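Local coordinates for protein sortase, SrtB family (PDB 4Y4Q) that probably catalyses the transpeptidation that joins pilin subunits during assembly of the type II pilus of Streptococcus pneumoniae, at residues 216-222 against 233-239; 122-128 against 182-187; 80-84 against 136-141; 70-74 against 85-89. One frame throughout, in Å; residues are numbered along the deposited sequence.

Contact 1: 216-222 against 233-239; sequences DRIILLS and HIVVAKI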
loop_
_atom_site.group_PDB
_atom_site.type_symbol
_atom_site.label_atom_id
_atom_site.label_comp_id
_atom_site.label_asym_id
_atom_site.label_seq_id
_atom_site.Cartn_x
_atom_site.Cartn_y
_atom_site.Cartn_z
ATOM N N ASP A 216 7.093 -5.712 13.294
ATOM C CA ASP A 216 6.945 -4.535 12.432
ATOM C C ASP A 216 5.526 -4.439 11.861
ATOM O O ASP A 216 4.668 -5.283 12.134
ATOM C CB ASP A 216 7.939 -4.573 11.264
ATOM C CG ASP A 216 9.368 -4.796 11.708
ATOM O OD1 ASP A 216 9.814 -4.133 12.669
ATOM O OD2 ASP A 216 10.045 -5.645 11.088
ATOM N N ARG A 217 5.289 -3.404 11.061
ATOM C CA ARG A 217 4.010 -3.241 10.388
ATOM C C ARG A 217 4.289 -2.994 8.920
ATOM O O ARG A 217 5.220 -2.259 8.576
ATOM C CB ARG A 217 3.236 -2.067 10.980
ATOM C CG ARG A 217 2.669 -2.339 12.385
ATOM C CD ARG A 217 2.091 -1.063 12.947
ATOM N NE ARG A 217 3.106 -0.017 13.013
ATOM C CZ ARG A 217 2.886 1.273 12.761
ATOM N NH1 ARG A 217 1.668 1.696 12.418
ATOM N NH2 ARG A 217 3.889 2.142 12.859
ATOM N N ILE A 218 3.499 -3.616 8.053
ATOM C CA ILE A 218 3.685 -3.429 6.623
ATOM C C ILE A 218 2.412 -2.992 5.909
ATOM O O ILE A 218 1.293 -3.087 6.448
ATOM C CB ILE A 218 4.233 -4.686 5.966
ATOM C CG1 ILE A 218 3.176 -5.786 5.955
ATOM C CG2 ILE A 218 5.500 -5.178 6.697
ATOM C CD1 ILE A 218 3.737 -7.042 5.357
ATOM N N ILE A 219 2.593 -2.504 4.692
ATOM C CA ILE A 219 1.488 -2.032 3.876
ATOM C C ILE A 219 1.589 -2.659 2.482
ATOM O O ILE A 219 2.674 -2.695 1.888
ATOM C CB ILE A 219 1.556 -0.524 3.726
ATOM C CG1 ILE A 219 1.299 0.154 5.069
ATOM C CG2 ILE A 219 0.556 -0.045 2.708
ATOM C CD1 ILE A 219 1.495 1.655 5.006
ATOM N N LEU A 220 0.467 -3.158 1.968
ATOM C CA LEU A 220 0.413 -3.646 0.595
ATOM C C LEU A 220 -0.390 -2.661 -0.226
ATOM O O LEU A 220 -1.582 -2.436 0.030
ATOM C CB LEU A 220 -0.231 -5.032 0.495
ATOM C CG LEU A 220 0.563 -6.258 0.962
ATOM C CD1 LEU A 220 0.655 -6.296 2.477
ATOM C CD2 LEU A 220 -0.080 -7.530 0.463
ATOM N N LEU A 221 0.257 -2.057 -1.210
ATOM C CA LEU A 221 -0.456 -1.125 -2.074
ATOM C C LEU A 221 -0.734 -1.840 -3.385
ATOM O O LEU A 221 0.194 -2.242 -4.095
ATOM C CB LEU A 221 0.365 0.149 -2.300
ATOM C CG LEU A 221 -0.095 1.091 -3.424
ATOM C CD1 LEU A 221 -1.516 1.562 -3.214
ATOM C CD2 LEU A 221 0.850 2.289 -3.534
ATOM N N SER A 222 -2.013 -1.976 -3.713
ATOM C CA SER A 222 -2.431 -2.853 -4.802
ATOM C C SER A 222 -3.224 -2.095 -5.857
ATOM O O SER A 222 -4.116 -1.311 -5.523
ATOM C CB SER A 222 -3.302 -3.980 -4.212
ATOM O OG SER A 222 -3.985 -4.720 -5.219
ATOM N N HIS A 233 -1.154 -5.413 -9.505
ATOM C CA HIS A 233 0.225 -5.053 -9.172
ATOM C C HIS A 233 0.275 -4.660 -7.703
ATOM O O HIS A 233 -0.607 -3.933 -7.238
ATOM C CB HIS A 233 0.653 -3.819 -9.967
ATOM C CG HIS A 233 0.964 -4.080 -11.404
ATOM N ND1 HIS A 233 1.915 -4.993 -11.809
ATOM C CD2 HIS A 233 0.485 -3.509 -12.533
ATOM C CE1 HIS A 233 1.998 -4.982 -13.127
ATOM N NE2 HIS A 233 1.142 -4.091 -13.589
ATOM N N ILE A 234 1.301 -5.106 -6.971
ATOM C CA ILE A 234 1.445 -4.725 -5.571
ATOM C C ILE A 234 2.866 -4.276 -5.239
ATOM O O ILE A 234 3.834 -4.933 -5.646
ATOM C CB ILE A 234 1.065 -5.900 -4.641
ATOM C CG1 ILE A 234 -0.399 -6.316 -4.842
ATOM C CG2 ILE A 234 1.330 -5.554 -3.167
ATOM C CD1 ILE A 234 -0.757 -7.601 -4.125
ATOM N N VAL A 235 3.009 -3.148 -4.534
ATOM C CA VAL A 235 4.282 -2.853 -3.871
ATOM C C VAL A 235 4.082 -2.984 -2.375
ATOM O O VAL A 235 3.024 -2.635 -1.855
ATOM C CB VAL A 235 4.923 -1.461 -4.221
ATOM C CG1 VAL A 235 5.314 -1.400 -5.666
ATOM C CG2 VAL A 235 4.012 -0.317 -3.867
ATOM N N VAL A 236 5.080 -3.521 -1.683
ATOM C CA VAL A 236 4.961 -3.708 -0.238
ATOM C C VAL A 236 6.022 -2.894 0.492
ATOM O O VAL A 236 7.198 -2.901 0.119
ATOM C CB VAL A 236 5.096 -5.184 0.164
ATOM C CG1 VAL A 236 4.543 -5.387 1.565
ATOM C CG2 VAL A 236 4.337 -6.069 -0.812
ATOM N N ALA A 237 5.601 -2.206 1.541
ATOM C CA ALA A 237 6.493 -1.324 2.281
ATOM C C ALA A 237 6.417 -1.597 3.776
ATOM O O ALA A 237 5.336 -1.922 4.307
ATOM C CB ALA A 237 6.121 0.105 2.015
ATOM N N LYS A 238 7.558 -1.445 4.448
ATOM C CA LYS A 238 7.598 -1.466 5.908
ATOM C C LYS A 238 7.357 -0.063 6.435
ATOM O O LYS A 238 7.883 0.915 5.884
ATOM C CB LYS A 238 8.965 -1.928 6.382
ATOM C CG LYS A 238 9.177 -1.818 7.890
ATOM C CD LYS A 238 10.564 -2.339 8.265
ATOM C CE LYS A 238 10.828 -2.224 9.768
ATOM N NZ LYS A 238 12.164 -2.793 10.147
ATOM N N ILE A 239 6.584 0.054 7.509
ATOM C CA ILE A 239 6.450 1.349 8.167
ATOM C C ILE A 239 7.612 1.543 9.146
ATOM O O ILE A 239 7.910 0.657 9.955
ATOM C CB ILE A 239 5.104 1.474 8.878
ATOM C CG1 ILE A 239 3.973 1.156 7.895
ATOM C CG2 ILE A 239 4.936 2.872 9.463
ATOM C CD1 ILE A 239 2.576 1.275 8.498
HETATM O O HOH W 1 7.106 -1.279 11.377
#
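Ile219 and Ile239 meet at about a right angle, CD1 against CD1 at 3.7 Å, on the face of the sheet shared by Ala237, Leu221 and Val235. Beside Leu221 CB, CG2 of Val235 lies at 4.0 Å, the two side chains running side by side. On the other face Leu220 points the same way as Val236, and Ile234 CG2 comes up against Leu220 CB. Helix 190-202 packs on that face, Tyr196 against Leu220 and Leu197 against Ile218, and the residues in the middle of the pair are buried. The strands form an antiparallel beta hairpin, their axes 4.7 Å apart at closest approach and their directions 158° apart. Two hydrogen-bonded pairs are joined twice each: Ile219 N reaches Ala237 O at 2.8 Å and Leu221 N reaches Val235 O at 2.9 Å, with the reverse bonds slightly longer. In the sortase beta-barrel the corresponding hairpin carries the catalytic cysteine and arginine near its turn, and the same is probable here, in the connection between Ser222 and His233. The opposite end is looser and partly exposed. Ile239 N still bonds almost straight (178°) to Arg217 O, but next to it a water bridges Arg217 N and Ile239 O. A bend at chi3 (-59°) brings the Arg217 guanidinium across Ile239, whose CD1 lies over one of its faces, while NH1 is taken by Tyr160 and the carbonyl of Phe120. The fully extended Lys238 crosses Asp216 in a long salt bridge, NZ to OD2 3.7 Å; NZ also bonds to Ser211 O, and OD2 to the backbone N of Ser213.

Contact 2: 122-128 against 182-187; sequences DFNTIIY and IYDPGI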
loop_
_atom_site.group_PDB
_atom_site.type_symbol
_atom_site.label_atom_id
_atom_site.label_comp_id
_atom_site.label_asym_id
_atom_site.label_seq_id
_atom_site.Cartn_x
_atom_site.Cartn_y
_atom_site.Cartn_z
ATOM N N ASP A 122 -2.612 -2.816 12.553
ATOM C CA ASP A 122 -2.554 -4.221 12.151
ATOM C C ASP A 122 -1.174 -4.531 11.592
ATOM O O ASP A 122 -0.461 -3.619 11.157
ATOM C CB ASP A 122 -3.599 -4.525 11.071
ATOM C CG ASP A 122 -5.031 -4.483 11.597
ATOM O OD1 ASP A 122 -5.227 -4.588 12.829
ATOM O OD2 ASP A 122 -5.959 -4.356 10.761
ATOM N N PHE A 123 -0.816 -5.815 11.591
ATOM C CA PHE A 123 0.453 -6.260 11.046
ATOM C C PHE A 123 0.529 -5.949 9.556
ATOM O O PHE A 123 1.435 -5.251 9.112
ATOM C CB PHE A 123 0.663 -7.762 11.279
ATOM C CG PHE A 123 1.730 -8.349 10.397
ATOM C CD1 PHE A 123 3.074 -8.045 10.614
ATOM C CD2 PHE A 123 1.392 -9.173 9.330
ATOM C CE1 PHE A 123 4.062 -8.571 9.782
ATOM C CE2 PHE A 123 2.373 -9.700 8.498
ATOM C CZ PHE A 123 3.707 -9.394 8.721
ATOM N N ASN A 124 -0.441 -6.445 8.799
ATOM C CA ASN A 124 -0.514 -6.143 7.377
ATOM C C ASN A 124 -1.750 -5.312 7.053
ATOM O O ASN A 124 -2.871 -5.685 7.397
ATOM C CB ASN A 124 -0.514 -7.431 6.552
ATOM C CG ASN A 124 -1.660 -8.354 6.915
ATOM O OD1 ASN A 124 -1.989 -8.525 8.089
ATOM N ND2 ASN A 124 -2.277 -8.957 5.904
ATOM N N THR A 125 -1.535 -4.184 6.385
ATOM C CA THR A 125 -2.633 -3.311 5.971
ATOM C C THR A 125 -2.652 -3.236 4.453
ATOM O O THR A 125 -1.631 -2.914 3.816
ATOM C CB THR A 125 -2.451 -1.882 6.503
ATOM O OG1 THR A 125 -2.313 -1.899 7.935
ATOM C CG2 THR A 125 -3.650 -1.026 6.117
ATOM N N ILE A 126 -3.808 -3.518 3.866
ATOM C CA ILE A 126 -3.904 -3.575 2.412
ATOM C C ILE A 126 -4.668 -2.353 1.922
ATOM O O ILE A 126 -5.764 -2.045 2.419
ATOM C CB ILE A 126 -4.594 -4.870 1.944
ATOM C CG1 ILE A 126 -3.864 -6.082 2.537
ATOM C CG2 ILE A 126 -4.648 -4.948 0.416
ATOM C CD1 ILE A 126 -4.460 -7.408 2.149
ATOM N N ILE A 127 -4.069 -1.633 0.977
ATOM C CA ILE A 127 -4.672 -0.403 0.470
ATOM C C ILE A 127 -4.799 -0.482 -1.053
ATOM O O ILE A 127 -3.906 -0.998 -1.730
ATOM C CB ILE A 127 -3.877 0.836 0.932
ATOM C CG1 ILE A 127 -2.481 0.849 0.340
ATOM C CG2 ILE A 127 -3.732 0.848 2.456
ATOM C CD1 ILE A 127 -1.652 2.025 0.828
ATOM N N TYR A 128 -5.914 0.017 -1.579
ATOM C CA TYR A 128 -6.287 -0.216 -2.970
ATOM C C TYR A 128 -6.325 1.076 -3.782
ATOM O O TYR A 128 -6.833 2.094 -3.312
ATOM C CB TYR A 128 -7.680 -0.867 -3.038
ATOM C CG TYR A 128 -7.792 -2.173 -2.281
ATOM C CD1 TYR A 128 -7.277 -3.357 -2.809
ATOM C CD2 TYR A 128 -8.425 -2.228 -1.043
ATOM C CE1 TYR A 128 -7.383 -4.567 -2.111
ATOM C CE2 TYR A 128 -8.538 -3.426 -0.340
ATOM C CZ TYR A 128 -8.015 -4.589 -0.881
ATOM O OH TYR A 128 -8.126 -5.778 -0.191
ATOM N N ILE A 182 -2.545 -13.744 -0.386
ATOM C CA ILE A 182 -1.940 -12.412 -0.308
ATOM C C ILE A 182 -2.910 -11.384 0.273
ATOM O O ILE A 182 -2.544 -10.549 1.109
ATOM C CB ILE A 182 -1.558 -11.924 -1.704
ATOM C CG1 ILE A 182 -0.598 -12.914 -2.373
ATOM C CG2 ILE A 182 -1.055 -10.450 -1.657
ATOM C CD1 ILE A 182 0.735 -13.043 -1.696
ATOM N N TYR A 183 -4.144 -11.434 -0.212
ATOM C CA TYR A 183 -5.189 -10.508 0.202
ATOM C C TYR A 183 -5.927 -11.056 1.419
ATOM O O TYR A 183 -7.117 -11.369 1.340
ATOM C CB TYR A 183 -6.174 -10.279 -0.955
ATOM C CG TYR A 183 -5.566 -9.551 -2.144
ATOM C CD1 TYR A 183 -5.388 -8.172 -2.120
ATOM C CD2 TYR A 183 -5.158 -10.250 -3.284
ATOM C CE1 TYR A 183 -4.821 -7.501 -3.208
ATOM C CE2 TYR A 183 -4.599 -9.596 -4.365
ATOM C CZ TYR A 183 -4.433 -8.217 -4.317
ATOM O OH TYR A 183 -3.880 -7.553 -5.389
ATOM N N ASP A 184 -5.209 -11.167 2.534
ATOM C CA ASP A 184 -5.774 -11.593 3.825
ATOM C C ASP A 184 -5.290 -10.573 4.842
ATOM O O ASP A 184 -4.233 -10.746 5.452
ATOM C CB ASP A 184 -5.235 -12.972 4.191
ATOM C CG ASP A 184 -5.883 -13.558 5.435
ATOM O OD1 ASP A 184 -6.544 -12.825 6.205
ATOM O OD2 ASP A 184 -5.727 -14.777 5.639
ATOM N N PRO A 185 -6.048 -9.484 5.011
ATOM C CA PRO A 185 -5.547 -8.364 5.811
ATOM C C PRO A 185 -5.701 -8.640 7.304
ATOM O O PRO A 185 -6.579 -9.409 7.706
ATOM C CB PRO A 185 -6.472 -7.213 5.396
ATOM C CG PRO A 185 -7.821 -7.924 5.146
ATOM C CD PRO A 185 -7.439 -9.283 4.555
ATOM N N GLY A 186 -4.845 -8.022 8.113
ATOM C CA GLY A 186 -5.007 -8.053 9.557
ATOM C C GLY A 186 -4.707 -9.388 10.210
ATOM O O GLY A 186 -5.354 -9.777 11.180
ATOM N N ILE A 187 -3.707 -10.082 9.695
ATOM C CA ILE A 187 -3.286 -11.356 10.273
ATOM C C ILE A 187 -2.649 -11.201 11.668
ATOM O O ILE A 187 -1.848 -10.295 11.906
ATOM C CB ILE A 187 -2.343 -12.058 9.306
ATOM C CG1 ILE A 187 -3.131 -12.409 8.041
ATOM C CG2 ILE A 187 -1.758 -13.306 9.933
ATOM C CD1 ILE A 187 -2.294 -12.929 6.945
HETATM O O HOH W 2 -2.618 -7.728 12.381
#
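The Tyr128 and Tyr183 rings meet at CE1, 4.0 Å from one to the other, with the Tyr183 atom at the edge of the Tyr128 ring and near its plane. Ile126 CG2 occupies an edge position on Tyr183, while the flat amide of Asn124 engages its partners in its own plane. In this part of the sortase fold a loop lies along strand 124-129, and Tyr183 is the centre of an inverse gamma turn within it. Both phenols are anchored elsewhere, Tyr128 OH by Asp113 and Tyr183 OH by Ser222, which should limit movement of the rings. Next along the strand, the CD1 end of Ile126 fits between the turn and the proline, 3.7 Å from Tyr183 CA and 3.8 Å from Pro185 CB.

Asn124 illustrates how one side-chain amide can fasten an irregular loop to a strand, meeting two of its backbone groups. Its CG sits between the backbone N and the carbonyl carbon (chi1 58°), which swings the amide out over the loop. ND2 donates to Asp184 O at 2.7 Å, and OD1 accepts from Ile187 N on a lone pair at 2.8 Å. The backbone adds Gly186 N to Asn124 O, 3.1 Å, at a glycine with positive phi (72°). Beside the last of these, a water accepts from Phe123 N and donates to Ile187 O, 2.7 Å from each.

Contact 3: 80-84 against 136-141; sequences TNIDY and VMFGDV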
loop_
_atom_site.group_PDB
_atom_site.type_symbol
_atom_site.label_atom_id
_atom_site.label_comp_id
_atom_site.label_asym_id
_atom_site.label_seq_id
_atom_site.Cartn_x
_atom_site.Cartn_y
_atom_site.Cartn_z
ATOM N N THR A 80 7.891 9.765 -7.331
ATOM C CA THR A 80 6.829 9.138 -8.122
ATOM C C THR A 80 5.527 9.929 -8.081
ATOM O O THR A 80 5.436 10.933 -7.374
ATOM C CB THR A 80 6.503 7.730 -7.626
ATOM O OG1 THR A 80 5.782 7.817 -6.389
ATOM C CG2 THR A 80 7.773 6.902 -7.436
ATOM N N ASN A 81 4.527 9.464 -8.833
ATOM C CA ASN A 81 3.183 10.047 -8.786
ATOM C C ASN A 81 2.314 9.431 -7.685
ATOM O O ASN A 81 1.109 9.633 -7.650
ATOM C CB ASN A 81 2.476 9.899 -10.137
ATOM C CG ASN A 81 3.171 10.674 -11.254
ATOM O OD1 ASN A 81 3.544 11.839 -11.083
ATOM N ND2 ASN A 81 3.352 10.023 -12.404
ATOM N N ILE A 82 2.922 8.658 -6.799
ATOM C CA ILE A 82 2.180 8.083 -5.685
ATOM C C ILE A 82 2.116 9.127 -4.586
ATOM O O ILE A 82 3.079 9.313 -3.830
ATOM C CB ILE A 82 2.852 6.813 -5.188
ATOM C CG1 ILE A 82 3.048 5.861 -6.375
ATOM C CG2 ILE A 82 2.025 6.177 -4.078
ATOM C CD1 ILE A 82 3.600 4.494 -6.018
ATOM N N ASP A 83 1.147 10.006 -4.749
ATOM C CA ASP A 83 0.815 10.998 -3.766
ATOM C C ASP A 83 -0.670 10.825 -3.728
ATOM O O ASP A 83 -1.340 10.945 -4.753
ATOM C CB ASP A 83 1.179 12.396 -4.260
ATOM C CG ASP A 83 1.020 13.453 -3.186
ATOM O OD1 ASP A 83 1.309 13.154 -2.008
ATOM O OD2 ASP A 83 0.607 14.584 -3.518
ATOM N N TYR A 84 -1.200 10.538 -2.558
ATOM C CA TYR A 84 -2.634 10.309 -2.484
ATOM C C TYR A 84 -3.175 10.402 -1.061
ATOM O O TYR A 84 -2.506 9.993 -0.102
ATOM C CB TYR A 84 -2.959 8.906 -3.021
ATOM C CG TYR A 84 -2.612 8.675 -4.481
ATOM C CD1 TYR A 84 -3.141 9.489 -5.482
ATOM C CD2 TYR A 84 -1.785 7.619 -4.859
ATOM C CE1 TYR A 84 -2.833 9.276 -6.825
ATOM C CE2 TYR A 84 -1.474 7.396 -6.198
ATOM C CZ TYR A 84 -1.998 8.229 -7.173
ATOM O OH TYR A 84 -1.693 8.008 -8.498
ATOM N N VAL A 136 -8.530 9.088 -12.820
ATOM C CA VAL A 136 -7.217 8.834 -12.238
ATOM C C VAL A 136 -6.788 7.378 -12.426
ATOM O O VAL A 136 -7.623 6.466 -12.478
ATOM C CB VAL A 136 -7.171 9.213 -10.737
ATOM C CG1 VAL A 136 -7.935 8.197 -9.903
ATOM C CG2 VAL A 136 -5.731 9.334 -10.252
ATOM N N MET A 137 -5.482 7.178 -12.561
ATOM C CA MET A 137 -4.910 5.842 -12.607
ATOM C C MET A 137 -3.696 5.823 -11.707
ATOM O O MET A 137 -3.320 6.844 -11.126
ATOM C CB MET A 137 -4.523 5.453 -14.032
ATOM C CG MET A 137 -5.676 5.538 -15.023
ATOM S SD MET A 137 -5.176 5.347 -16.743
ATOM C CE MET A 137 -3.896 6.591 -16.843
ATOM N N PHE A 138 -3.078 4.661 -11.597
ATOM C CA PHE A 138 -2.017 4.466 -10.628
ATOM C C PHE A 138 -0.850 3.857 -11.360
ATOM O O PHE A 138 -0.257 2.868 -10.922
ATOM C CB PHE A 138 -2.529 3.597 -9.477
ATOM C CG PHE A 138 -3.713 4.196 -8.785
ATOM C CD1 PHE A 138 -4.999 3.979 -9.268
ATOM C CD2 PHE A 138 -3.541 5.041 -7.696
ATOM C CE1 PHE A 138 -6.103 4.572 -8.656
ATOM C CE2 PHE A 138 -4.632 5.639 -7.077
ATOM C CZ PHE A 138 -5.920 5.400 -7.557
ATOM N N GLY A 139 -0.537 4.492 -12.489
ATOM C CA GLY A 139 0.460 4.025 -13.430
ATOM C C GLY A 139 1.828 3.770 -12.839
ATOM O O GLY A 139 2.521 2.861 -13.297
ATOM N N ASP A 140 2.219 4.550 -11.830
ATOM C CA ASP A 140 3.554 4.403 -11.246
ATOM C C ASP A 140 3.711 3.089 -10.488
ATOM O O ASP A 140 4.826 2.570 -10.356
ATOM C CB ASP A 140 3.923 5.599 -10.359
ATOM C CG ASP A 140 4.420 6.813 -11.165
ATOM O OD1 ASP A 140 4.184 6.890 -12.392
ATOM O OD2 ASP A 140 5.044 7.705 -10.556
ATOM N N VAL A 141 2.608 2.525 -10.003
ATOM C CA VAL A 141 2.724 1.255 -9.287
ATOM C C VAL A 141 3.333 0.173 -10.184
ATOM O O VAL A 141 4.295 -0.499 -9.801
ATOM C CB VAL A 141 1.376 0.787 -8.694
ATOM C CG1 VAL A 141 1.574 -0.454 -7.835
ATOM C CG2 VAL A 141 0.768 1.885 -7.854
#
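Asn81 and Asp140 mark the closest backbone approach, CA to CA 6.2 Å, where the turn 80-82 comes up to the start of the weakly bonded helix 139-143 without any strand pairing between the segments. Asp140 bridges that gap with its carboxylate. CG stands anti to the carbonyl carbon (chi1 -81°), and from there OD2 accepts from Asn81 N in a nearly straight bond, modelled at 2.5 Å, a length that is doubtfully short. The donor comes from above the carboxylate plane, and OD2 also lies 3.3 Å from Thr80 CB. Asn81 lends a second, weak bond from ND2 to Asp140 OD1 at 3.2 Å, the amide and carboxylate being turned 31° from each other. Lys143 is a long, weak ion-pair partner of the same OD1, so the charge may be partly balanced from the helix itself.

Beneath this polar end the contact is apolar. Phe138 turns its edge to the face of Tyr84 in an offset edge-to-face pair, with centroids 5.0 Å apart and planes at 61°. The closest atoms are Phe138 CD2 and Tyr84 CE2, at 3.5 Å. Both rings also touch Ile110 of strand 110-112. Ile82 completes the packing with CD1 4.3 Å from Val141 CG2, and it reaches inward to Leu221 and Phe144. The turn carries its own bracing, since Thr80 OG1 accepts from Ile82 N at 3.0 Å while itself bonded to Val77 O. Segment 80-84 is an ST turn running into an inverse gamma turn centred on Ile82, which leads the chain from strand 73-77 into strand 83-88 of the sortase sheet, with the start of helix 139-143 held against it.

Contact 4: 70-74 against 85-89; sequences EVLGW and PLVQA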
loop_
_atom_site.group_PDB
_atom_site.type_symbol
_atom_site.label_atom_id
_atom_site.label_comp_id
_atom_site.label_asym_id
_atom_site.label_seq_id
_atom_site.Cartn_x
_atom_site.Cartn_y
_atom_site.Cartn_z
ATOM N N GLU A 70 -13.465 12.582 5.521
ATOM C CA GLU A 70 -13.272 11.191 5.127
ATOM C C GLU A 70 -11.791 10.879 4.893
ATOM O O GLU A 70 -11.406 9.718 4.738
ATOM C CB GLU A 70 -14.102 10.863 3.881
ATOM C CG GLU A 70 -13.639 11.557 2.593
ATOM C CD GLU A 70 -14.230 12.949 2.410
ATOM O OE1 GLU A 70 -14.840 13.473 3.365
ATOM O OE2 GLU A 70 -14.085 13.518 1.304
ATOM N N VAL A 71 -10.944 11.901 4.880
ATOM C CA VAL A 71 -9.516 11.648 4.670
ATOM C C VAL A 71 -8.823 11.293 5.981
ATOM O O VAL A 71 -8.704 12.137 6.869
ATOM C CB VAL A 71 -8.812 12.851 4.052
ATOM C CG1 VAL A 71 -7.326 12.567 3.936
ATOM C CG2 VAL A 71 -9.418 13.167 2.691
ATOM N N LEU A 72 -8.360 10.052 6.108
ATOM C CA LEU A 72 -7.739 9.625 7.358
ATOM C C LEU A 72 -6.218 9.721 7.326
ATOM O O LEU A 72 -5.563 9.618 8.362
ATOM C CB LEU A 72 -8.186 8.210 7.741
ATOM C CG LEU A 72 -7.830 7.073 6.795
ATOM C CD1 LEU A 72 -6.450 6.516 7.106
ATOM C CD2 LEU A 72 -8.888 5.977 6.867
ATOM N N GLY A 73 -5.649 9.913 6.144
ATOM C CA GLY A 73 -4.213 10.105 6.060
ATOM C C GLY A 73 -3.735 10.410 4.660
ATOM O O GLY A 73 -4.518 10.821 3.799
ATOM N N TRP A 74 -2.446 10.193 4.429
ATOM C CA TRP A 74 -1.834 10.548 3.154
ATOM C C TRP A 74 -0.593 9.693 2.931
ATOM O O TRP A 74 0.129 9.385 3.887
ATOM C CB TRP A 74 -1.457 12.034 3.144
ATOM C CG TRP A 74 -1.217 12.562 1.777
ATOM C CD1 TRP A 74 -0.093 12.401 1.024
ATOM C CD2 TRP A 74 -2.132 13.337 0.983
ATOM N NE1 TRP A 74 -0.247 13.037 -0.191
ATOM C CE2 TRP A 74 -1.490 13.616 -0.241
ATOM C CE3 TRP A 74 -3.427 13.825 1.192
ATOM C CZ2 TRP A 74 -2.101 14.372 -1.258
ATOM C CZ3 TRP A 74 -4.035 14.568 0.186
ATOM C CH2 TRP A 74 -3.371 14.837 -1.025
ATOM N N PRO A 85 -4.398 10.933 -0.921
ATOM C CA PRO A 85 -5.098 10.850 0.364
ATOM C C PRO A 85 -5.482 9.409 0.608
ATOM O O PRO A 85 -5.726 8.678 -0.357
ATOM C CB PRO A 85 -6.365 11.672 0.127
ATOM C CG PRO A 85 -6.588 11.621 -1.358
ATOM C CD PRO A 85 -5.205 11.597 -1.959
ATOM N N LEU A 86 -5.527 9.010 1.873
ATOM C CA LEU A 86 -5.991 7.686 2.249
ATOM C C LEU A 86 -7.406 7.799 2.793
ATOM O O LEU A 86 -7.713 8.709 3.568
ATOM C CB LEU A 86 -5.086 7.106 3.332
ATOM C CG LEU A 86 -3.640 6.913 2.917
ATOM C CD1 LEU A 86 -2.817 6.407 4.085
ATOM C CD2 LEU A 86 -3.585 5.955 1.744
ATOM N N VAL A 87 -8.260 6.873 2.384
ATOM C CA VAL A 87 -9.666 6.878 2.762
ATOM C C VAL A 87 -10.042 5.429 3.126
ATOM O O VAL A 87 -9.311 4.494 2.776
ATOM C CB VAL A 87 -10.500 7.472 1.593
ATOM C CG1 VAL A 87 -11.941 7.051 1.633
ATOM C CG2 VAL A 87 -10.394 9.003 1.589
ATOM N N GLN A 88 -11.121 5.236 3.878
ATOM C CA GLN A 88 -11.655 3.897 4.120
ATOM C C GLN A 88 -13.167 3.920 4.012
ATOM O O GLN A 88 -13.822 4.792 4.580
ATOM C CB GLN A 88 -11.247 3.369 5.500
ATOM C CG GLN A 88 -11.741 1.938 5.774
ATOM C CD GLN A 88 -11.251 1.396 7.100
ATOM O OE1 GLN A 88 -11.418 2.029 8.143
ATOM N NE2 GLN A 88 -10.640 0.210 7.070
ATOM N N ALA A 89 -13.731 2.965 3.284
ATOM C CA ALA A 89 -15.185 2.842 3.218
ATOM C C ALA A 89 -15.659 1.633 4.013
ATOM O O ALA A 89 -14.849 0.855 4.519
ATOM C CB ALA A 89 -15.641 2.732 1.775
#
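A classic beta bulge sets two residues, Leu72 and Gly73, opposite the single Leu86 and puts an extra residue into the first strand of the antiparallel hairpin. Its two bonds differ in geometry. Leu72 N donates to Leu86 O at 2.9 Å, whereas Leu86 N meets Gly73 O at 2.8 Å from well above the carbonyl plane, 59° out of it. At Gly73, which has no side chain, Leu86 packs directly on the backbone, its CD1 3.8 Å from Trp74 N.

Beyond the bulge Trp74 lies against Pro85: the proline CD stands over the face of the six-membered ring, 4.0 Å from its centroid, in a CH-pi contact, and CB is 3.7 Å from CZ3. The indole NE1 probably bonds to Asp83 OD1, though the modelled distance is doubtfully short. Leu72 has CG between its backbone N and carbonyl carbon (chi1 62°), which carries CD2 along the partner strand to 3.8 Å from Gln88 CB. At the same end, Val87 CG2 touches Glu70 O at 3.4 Å.

The hairpin sits between two further strands. Trp74 bonds through its backbone to Tyr159 of strand 155-160, Pro85 and Val87 bond to strand 110-112, and Leu64 of helix 64-67 packs on Val71 and Trp74.

From the N terminus, contact 4 comes first, closing a hairpin with ten residues between its segments. Contact 3 starts inside that hairpin at 80-84 and ends at 136-141, so the two cross. They share strand 83-88 and touch where Asp83 meets Trp74. Contact 2 leaves at 122-128, before contact 3 closes, and returns at 182-187, crossing it in turn; it ties a central strand to the loop before helix 190-202. Contact 1 follows in series as another hairpin, whose Leu220 bonds to Thr125 and Ile127 of contact 2, while His233 and Leu221 pack on Val141 and Ile82 of contact 3. All four reach one sheet.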